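Local coordinates for protein thioesterase (Streptomyces coelicolor, PDB 3QMW) that probably hydrolyses thioesters as an alpha/beta hydrolase-fold thioesterase of the prodiginine biosynthetic pathway, at residues D[79-91]-D[109-123]. Residues are numbered along the deposited sequence; the frame is centred on the assembly and turned at random.
Sequences MEPLAEAVADALE and LLAYEVACVLRRRGA
The guanidinium of R121 carries CB of A87 on one face, off-centre, near the edge of the group. D88 and E91 meet its edge. R121 runs out straight as far as NE, which carries the charge across to helix 79-91. Its NH1 donates to OD1 of D88 at 2.7 Å, from the anti side, tilted out of the carboxylate plane. NH1 also bonds to OE1 of E91 at 3.3 Å; here the donor stands well above the carboxylate plane. NH2 adds weak bonds to OD1 of D88 and to the backbone O of E84. The two salt bridges, helped by the weak bond to E84 O, probably restrict the rotation of the group. One water donates to both E91 OE2 and R121 O and ties the E91 side chain to the R121 backbone. The R120 guanidinium takes OE2 of E84 at its edge, NH1 to OE2 3.5 Å, with the two planes 56° apart. OE2 of E80 approaches it obliquely in a long salt bridge.

Next to these charges the packing is mostly apolar. A83 is a knob in a hole formed by L110, V114, V117 and E113, which contributes its CB. The small side chain lets the backbones come close, CA of A83 to CA of V114 4.9 Å. V86 CG1 presses on V114 CG2 at 3.4 Å, and A87 CB meets L118 CD2 at 3.7 Å. M79 bends twice along its chain and lays SD against CB of L110, 4.1 Å away.

The axes of segments 79-91 and 109-120 cross at -63° and come within 8.8 Å. Helix 106-120 follows the probable nucleophile elbow of this alpha/beta hydrolase fold. V86 and L110 reach F36 on strand 31-36, L118 reaches Y99 on strand 99-104, and W11 of the second subunit packs on V86.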
ATOM      1  N   MET D  79      16.185 -28.185   5.187  1.00 57.82           N
ATOM      2  CA  MET D  79      15.560 -26.961   5.690  1.00 57.95           C
ATOM      3  C   MET D  79      16.208 -26.367   6.949  1.00 58.06           C
ATOM      4  O   MET D  79      16.392 -25.150   7.013  1.00 58.19           O
ATOM      5  CB  MET D  79      14.061 -27.186   5.926  1.00 58.08           C
ATOM      6  CG  MET D  79      13.266 -25.918   6.282  1.00 58.06           C
ATOM      7  SD  MET D  79      13.318 -24.577   5.060  1.00 58.20           S
ATOM      8  CE  MET D  79      12.529 -25.370   3.658  1.00 57.58           C
ATOM      9  N   GLU D  80      16.547 -27.195   7.942  1.00 57.99           N
ATOM     10  CA  GLU D  80      17.054 -26.657   9.223  1.00 57.99           C
ATOM     11  C   GLU D  80      18.505 -26.152   9.210  1.00 57.41           C
ATOM     12  O   GLU D  80      18.795 -25.121   9.821  1.00 57.22           O
ATOM     13  CB  GLU D  80      16.854 -27.633  10.391  1.00 58.34           C
ATOM     14  CG  GLU D  80      16.627 -26.883  11.725  1.00 59.80           C
ATOM     15  CD  GLU D  80      17.041 -27.678  12.960  1.00 62.09           C
ATOM     16  OE1 GLU D  80      18.227 -28.082  13.050  1.00 62.65           O
ATOM     17  OE2 GLU D  80      16.175 -27.878  13.851  1.00 63.05           O
ATOM     18  N   PRO D  81      19.431 -26.875   8.552  1.00 56.90           N
ATOM     19  CA  PRO D  81      20.734 -26.217   8.371  1.00 56.56           C
ATOM     20  C   PRO D  81      20.591 -24.852   7.677  1.00 56.13           C
ATOM     21  O   PRO D  81      21.246 -23.880   8.069  1.00 56.10           O
ATOM     22  CB  PRO D  81      21.530 -27.205   7.492  1.00 56.48           C
ATOM     23  CG  PRO D  81      20.569 -28.300   7.104  1.00 56.54           C
ATOM     24  CD  PRO D  81      19.461 -28.284   8.121  1.00 56.85           C
ATOM     25  N   LEU D  82      19.725 -24.788   6.668  1.00 55.56           N
ATOM     26  CA  LEU D  82      19.458 -23.535   5.963  1.00 55.17           C
ATOM     27  C   LEU D  82      18.919 -22.481   6.918  1.00 54.69           C
ATOM     28  O   LEU D  82      19.468 -21.376   7.017  1.00 54.38           O
ATOM     29  CB  LEU D  82      18.465 -23.766   4.820  1.00 55.16           C
ATOM     30  CG  LEU D  82      18.181 -22.591   3.886  1.00 54.51           C
ATOM     31  CD1 LEU D  82      19.464 -21.954   3.398  1.00 53.14           C
ATOM     32  CD2 LEU D  82      17.327 -23.066   2.725  1.00 54.03           C
ATOM     33  N   ALA D  83      17.854 -22.837   7.630  1.00 54.29           N
ATOM     34  CA  ALA D  83      17.281 -21.955   8.647  1.00 54.29           C
ATOM     35  C   ALA D  83      18.328 -21.511   9.675  1.00 54.34           C
ATOM     36  O   ALA D  83      18.355 -20.346  10.071  1.00 54.12           O
ATOM     37  CB  ALA D  83      16.111 -22.633   9.333  1.00 54.18           C
ATOM     38  N   GLU D  84      19.197 -22.439  10.085  1.00 54.66           N
ATOM     39  CA  GLU D  84      20.277 -22.143  11.043  1.00 54.71           C
ATOM     40  C   GLU D  84      21.372 -21.255  10.461  1.00 54.14           C
ATOM     41  O   GLU D  84      21.867 -20.364  11.141  1.00 54.02           O
ATOM     42  CB  GLU D  84      20.870 -23.439  11.634  1.00 55.07           C
ATOM     43  CG  GLU D  84      19.999 -24.011  12.750  1.00 55.89           C
ATOM     44  CD  GLU D  84      20.509 -25.304  13.353  1.00 57.89           C
ATOM     45  OE1 GLU D  84      21.199 -26.095  12.664  1.00 57.93           O
ATOM     46  OE2 GLU D  84      20.178 -25.535  14.538  1.00 59.83           O
ATOM     47  N   ALA D  85      21.740 -21.490   9.207  1.00 53.87           N
ATOM     48  CA  ALA D  85      22.680 -20.604   8.507  1.00 53.69           C
ATOM     49  C   ALA D  85      22.106 -19.187   8.421  1.00 53.55           C
ATOM     50  O   ALA D  85      22.820 -18.204   8.664  1.00 53.33           O
ATOM     51  CB  ALA D  85      22.986 -21.143   7.110  1.00 53.50           C
ATOM     52  N   VAL D  86      20.813 -19.103   8.085  1.00 53.31           N
ATOM     53  CA  VAL D  86      20.099 -17.823   7.951  1.00 53.07           C
ATOM     54  C   VAL D  86      20.095 -17.001   9.251  1.00 53.08           C
ATOM     55  O   VAL D  86      20.325 -15.785   9.238  1.00 52.71           O
ATOM     56  CB  VAL D  86      18.628 -18.045   7.483  1.00 53.10           C
ATOM     57  CG1 VAL D  86      17.757 -16.821   7.787  1.00 52.56           C
ATOM     58  CG2 VAL D  86      18.577 -18.401   6.001  1.00 52.39           C
ATOM     59  N   ALA D  87      19.823 -17.675  10.364  1.00 53.19           N
ATOM     60  CA  ALA D  87      19.775 -17.026  11.665  1.00 53.24           C
ATOM     61  C   ALA D  87      21.174 -16.571  12.071  1.00 53.55           C
ATOM     62  O   ALA D  87      21.343 -15.467  12.596  1.00 53.73           O
ATOM     63  CB  ALA D  87      19.175 -17.962  12.706  1.00 53.27           C
ATOM     64  N   ASP D  88      22.181 -17.405  11.799  1.00 53.83           N
ATOM     65  CA  ASP D  88      23.571 -17.016  12.026  1.00 54.07           C
ATOM     66  C   ASP D  88      23.827 -15.674  11.365  1.00 54.16           C
ATOM     67  O   ASP D  88      24.194 -14.714  12.032  1.00 54.14           O
ATOM     68  CB  ASP D  88      24.548 -18.069  11.478  1.00 54.17           C
ATOM     69  CG  ASP D  88      24.543 -19.364  12.289  1.00 54.52           C
ATOM     70  OD1 ASP D  88      24.220 -19.327  13.501  1.00 55.07           O
ATOM     71  OD2 ASP D  88      24.874 -20.426  11.713  1.00 54.55           O
ATOM     72  N   ALA D  89      23.592 -15.618  10.059  1.00 54.48           N
ATOM     73  CA  ALA D  89      23.737 -14.395   9.266  1.00 54.93           C
ATOM     74  C   ALA D  89      23.000 -13.171   9.842  1.00 55.39           C
ATOM     75  O   ALA D  89      23.540 -12.056   9.875  1.00 55.18           O
ATOM     76  CB  ALA D  89      23.259 -14.660   7.850  1.00 55.00           C
ATOM     77  N   LEU D  90      21.768 -13.382  10.290  1.00 55.92           N
ATOM     78  CA  LEU D  90      20.983 -12.300  10.870  1.00 56.39           C
ATOM     79  C   LEU D  90      21.598 -11.801  12.168  1.00 57.20           C
ATOM     80  O   LEU D  90      21.738 -10.591  12.366  1.00 57.41           O
ATOM     81  CB  LEU D  90      19.542 -12.745  11.112  1.00 56.19           C
ATOM     82  CG  LEU D  90      18.713 -12.907   9.842  1.00 55.39           C
ATOM     83  CD1 LEU D  90      17.488 -13.770  10.099  1.00 54.37           C
ATOM     84  CD2 LEU D  90      18.329 -11.538   9.310  1.00 54.18           C
ATOM     85  N   GLU D  91      21.948 -12.732  13.053  1.00 58.24           N
ATOM     86  CA  GLU D  91      22.598 -12.385  14.319  1.00 59.16           C
ATOM     87  C   GLU D  91      23.949 -11.706  14.065  1.00 59.71           C
ATOM     88  O   GLU D  91      24.344 -10.819  14.820  1.00 59.84           O
ATOM     89  CB  GLU D  91      22.779 -13.628  15.221  1.00 59.47           C
ATOM     90  CG  GLU D  91      21.481 -14.148  15.882  1.00 60.30           C
ATOM     91  CD  GLU D  91      21.714 -15.252  16.936  1.00 62.31           C
ATOM     92  OE1 GLU D  91      22.696 -16.022  16.809  1.00 62.88           O
ATOM     93  OE2 GLU D  91      20.904 -15.354  17.896  1.00 63.46           O
ATOM     94  N   LEU D 109       7.564 -21.237   4.414  1.00 42.85           N
ATOM     95  CA  LEU D 109       8.020 -22.374   5.213  1.00 43.10           C
ATOM     96  C   LEU D 109       9.357 -22.037   5.856  1.00 42.94           C
ATOM     97  O   LEU D 109       9.544 -22.266   7.044  1.00 42.63           O
ATOM     98  CB  LEU D 109       8.118 -23.649   4.346  1.00 43.21           C
ATOM     99  CG  LEU D 109       8.420 -24.991   5.046  1.00 43.55           C
ATOM    100  CD1 LEU D 109       7.680 -25.148   6.369  1.00 43.10           C
ATOM    101  CD2 LEU D 109       8.112 -26.157   4.131  1.00 42.46           C
ATOM    102  N   LEU D 110      10.255 -21.444   5.067  1.00 43.30           N
ATOM    103  CA  LEU D 110      11.587 -21.055   5.541  1.00 43.28           C
ATOM    104  C   LEU D 110      11.510 -19.952   6.582  1.00 43.69           C
ATOM    105  O   LEU D 110      12.260 -19.981   7.552  1.00 43.70           O
ATOM    106  CB  LEU D 110      12.482 -20.632   4.370  1.00 43.03           C
ATOM    107  CG  LEU D 110      13.786 -19.869   4.668  1.00 42.75           C
ATOM    108  CD1 LEU D 110      14.585 -20.437   5.840  1.00 42.62           C
ATOM    109  CD2 LEU D 110      14.631 -19.852   3.417  1.00 42.20           C
ATOM    110  N   ALA D 111      10.607 -18.995   6.373  1.00 44.36           N
ATOM    111  CA  ALA D 111      10.379 -17.898   7.322  1.00 45.11           C
ATOM    112  C   ALA D 111      10.015 -18.418   8.720  1.00 45.94           C
ATOM    113  O   ALA D 111      10.630 -18.041   9.728  1.00 45.77           O
ATOM    114  CB  ALA D 111       9.273 -16.997   6.807  1.00 45.01           C
ATOM    115  N   TYR D 112       9.011 -19.290   8.753  1.00 46.87           N
ATOM    116  CA  TYR D 112       8.538 -19.929   9.979  1.00 47.71           C
ATOM    117  C   TYR D 112       9.678 -20.640  10.716  1.00 48.30           C
ATOM    118  O   TYR D 112       9.904 -20.407  11.907  1.00 48.15           O
ATOM    119  CB  TYR D 112       7.399 -20.897   9.617  1.00 47.77           C
ATOM    120  CG  TYR D 112       6.973 -21.865  10.696  1.00 48.87           C
ATOM    121  CD1 TYR D 112       6.596 -21.419  11.962  1.00 50.13           C
ATOM    122  CD2 TYR D 112       6.914 -23.233  10.437  1.00 49.40           C
ATOM    123  CE1 TYR D 112       6.190 -22.318  12.949  1.00 50.48           C
ATOM    124  CE2 TYR D 112       6.513 -24.130  11.409  1.00 50.16           C
ATOM    125  CZ  TYR D 112       6.151 -23.669  12.660  1.00 50.56           C
ATOM    126  OH  TYR D 112       5.762 -24.569  13.619  1.00 51.68           O
ATOM    127  N   GLU D 113      10.412 -21.479   9.992  1.00 49.06           N
ATOM    128  CA  GLU D 113      11.537 -22.211  10.570  1.00 49.50           C
ATOM    129  C   GLU D 113      12.620 -21.315  11.157  1.00 49.76           C
ATOM    130  O   GLU D 113      13.101 -21.588  12.249  1.00 50.13           O
ATOM    131  CB  GLU D 113      12.139 -23.147   9.540  1.00 49.52           C
ATOM    132  CG  GLU D 113      11.253 -24.345   9.254  1.00 50.33           C
ATOM    133  CD  GLU D 113      11.278 -25.375  10.363  1.00 51.46           C
ATOM    134  OE1 GLU D 113      12.369 -25.642  10.926  1.00 53.01           O
ATOM    135  OE2 GLU D 113      10.198 -25.927  10.664  1.00 52.24           O
ATOM    136  N   VAL D 114      13.006 -20.259  10.455  1.00 50.19           N
ATOM    137  CA  VAL D 114      13.949 -19.286  11.025  1.00 50.90           C
ATOM    138  C   VAL D 114      13.368 -18.589  12.271  1.00 51.52           C
ATOM    139  O   VAL D 114      14.109 -18.239  13.200  1.00 51.34           O
ATOM    140  CB  VAL D 114      14.369 -18.205   9.993  1.00 51.01           C
ATOM    141  CG1 VAL D 114      15.043 -17.016  10.695  1.00 50.77           C
ATOM    142  CG2 VAL D 114      15.280 -18.806   8.920  1.00 50.32           C
ATOM    143  N   ALA D 115      12.048 -18.379  12.280  1.00 52.12           N
ATOM    144  CA  ALA D 115      11.372 -17.773  13.429  1.00 52.52           C
ATOM    145  C   ALA D 115      11.575 -18.639  14.665  1.00 52.92           C
ATOM    146  O   ALA D 115      12.079 -18.177  15.691  1.00 52.82           O
ATOM    147  CB  ALA D 115       9.891 -17.597  13.142  1.00 52.45           C
ATOM    148  N   CYS D 116      11.196 -19.903  14.543  1.00 53.51           N
ATOM    149  CA  CYS D 116      11.428 -20.886  15.589  1.00 54.36           C
ATOM    150  C   CYS D 116      12.887 -20.902  16.055  1.00 54.88           C
ATOM    151  O   CYS D 116      13.168 -20.806  17.246  1.00 55.20           O
ATOM    152  CB  CYS D 116      11.027 -22.271  15.085  1.00 54.35           C
ATOM    153  SG  CYS D 116       9.262 -22.386  14.637  1.00 55.80           S
ATOM    154  N   VAL D 117      13.813 -21.008  15.114  1.00 55.45           N
ATOM    155  CA  VAL D 117      15.232 -21.119  15.447  1.00 55.77           C
ATOM    156  C   VAL D 117      15.758 -19.912  16.235  1.00 56.40           C
ATOM    157  O   VAL D 117      16.611 -20.069  17.097  1.00 56.55           O
ATOM    158  CB  VAL D 117      16.081 -21.370  14.178  1.00 55.65           C
ATOM    159  CG1 VAL D 117      17.574 -21.239  14.477  1.00 55.38           C
ATOM    160  CG2 VAL D 117      15.750 -22.748  13.597  1.00 55.07           C
ATOM    161  N   LEU D 118      15.252 -18.719  15.953  1.00 57.22           N
ATOM    162  CA  LEU D 118      15.654 -17.536  16.717  1.00 58.06           C
ATOM    163  C   LEU D 118      15.025 -17.525  18.128  1.00 58.92           C
ATOM    164  O   LEU D 118      15.568 -16.908  19.051  1.00 58.86           O
ATOM    165  CB  LEU D 118      15.304 -16.256  15.952  1.00 58.04           C
ATOM    166  CG  LEU D 118      16.129 -16.011  14.680  1.00 58.21           C
ATOM    167  CD1 LEU D 118      15.420 -15.018  13.769  1.00 58.33           C
ATOM    168  CD2 LEU D 118      17.535 -15.525  15.005  1.00 57.32           C
ATOM    169  N   ARG D 119      13.886 -18.204  18.288  1.00 59.83           N
ATOM    170  CA  ARG D 119      13.268 -18.387  19.611  1.00 60.44           C
ATOM    171  C   ARG D 119      14.127 -19.295  20.479  1.00 61.19           C
ATOM    172  O   ARG D 119      14.493 -18.917  21.595  1.00 61.73           O
ATOM    173  CB  ARG D 119      11.849 -18.973  19.508  1.00 60.43           C
ATOM    174  CG  ARG D 119      11.183 -19.270  20.861  1.00 59.69           C
ATOM    175  CD  ARG D 119       9.692 -19.535  20.719  1.00 58.88           C
ATOM    176  NE  ARG D 119       9.405 -20.786  20.017  1.00 57.94           N
ATOM    177  CZ  ARG D 119       8.190 -21.333  19.895  1.00 57.78           C
ATOM    178  NH1 ARG D 119       7.117 -20.756  20.432  1.00 57.28           N
ATOM    179  NH2 ARG D 119       8.044 -22.478  19.234  1.00 58.05           N
ATOM    180  N   ARG D 120      14.454 -20.479  19.961  1.00 61.75           N
ATOM    181  CA  ARG D 120      15.305 -21.435  20.681  1.00 62.26           C
ATOM    182  C   ARG D 120      16.616 -20.798  21.157  1.00 62.44           C
ATOM    183  O   ARG D 120      17.084 -21.085  22.258  1.00 62.63           O
ATOM    184  CB  ARG D 120      15.618 -22.669  19.821  1.00 62.42           C
ATOM    185  CG  ARG D 120      14.387 -23.433  19.310  1.00 63.12           C
ATOM    186  CD  ARG D 120      14.686 -24.925  19.067  1.00 64.11           C
ATOM    187  NE  ARG D 120      15.991 -25.154  18.436  1.00 64.92           N
ATOM    188  CZ  ARG D 120      16.214 -25.256  17.123  1.00 65.38           C
ATOM    189  NH1 ARG D 120      17.451 -25.465  16.679  1.00 65.35           N
ATOM    190  NH2 ARG D 120      15.217 -25.153  16.247  1.00 65.63           N
ATOM    191  N   ARG D 121      17.193 -19.929  20.331  1.00 62.65           N
ATOM    192  CA  ARG D 121      18.429 -19.234  20.675  1.00 62.89           C
ATOM    193  C   ARG D 121      18.163 -18.038  21.579  1.00 63.04           C
ATOM    194  O   ARG D 121      19.097 -17.373  22.029  1.00 63.05           O
ATOM    195  CB  ARG D 121      19.143 -18.765  19.408  1.00 63.01           C
ATOM    196  CG  ARG D 121      19.602 -19.886  18.480  1.00 63.45           C
ATOM    197  CD  ARG D 121      20.465 -19.310  17.375  1.00 64.71           C
ATOM    198  NE  ARG D 121      20.738 -20.250  16.283  1.00 65.75           N
ATOM    199  CZ  ARG D 121      21.558 -19.998  15.258  1.00 65.48           C
ATOM    200  NH1 ARG D 121      22.204 -18.836  15.173  1.00 65.16           N
ATOM    201  NH2 ARG D 121      21.739 -20.913  14.311  1.00 65.95           N
ATOM    202  N   GLY D 122      16.889 -17.757  21.832  1.00 63.28           N
ATOM    203  CA  GLY D 122      16.497 -16.658  22.692  1.00 63.65           C
ATOM    204  C   GLY D 122      16.809 -15.304  22.096  1.00 63.98           C
ATOM    205  O   GLY D 122      17.175 -14.381  22.817  1.00 64.13           O
ATOM    206  N   ALA D 123      16.661 -15.184  20.779  1.00 64.42           N
ATOM    207  CA  ALA D 123      16.879 -13.915  20.084  1.00 64.67           C
ATOM    208  C   ALA D 123      15.643 -13.026  20.216  1.00 64.83           C
ATOM    209  O   ALA D 123      14.531 -13.549  20.300  1.00 64.80           O
ATOM    210  CB  ALA D 123      17.181 -14.169  18.624  1.00 64.82           C
TER
HETATM  211  O   HOH W   1      21.550 -16.709  20.324  1.00 43.34           O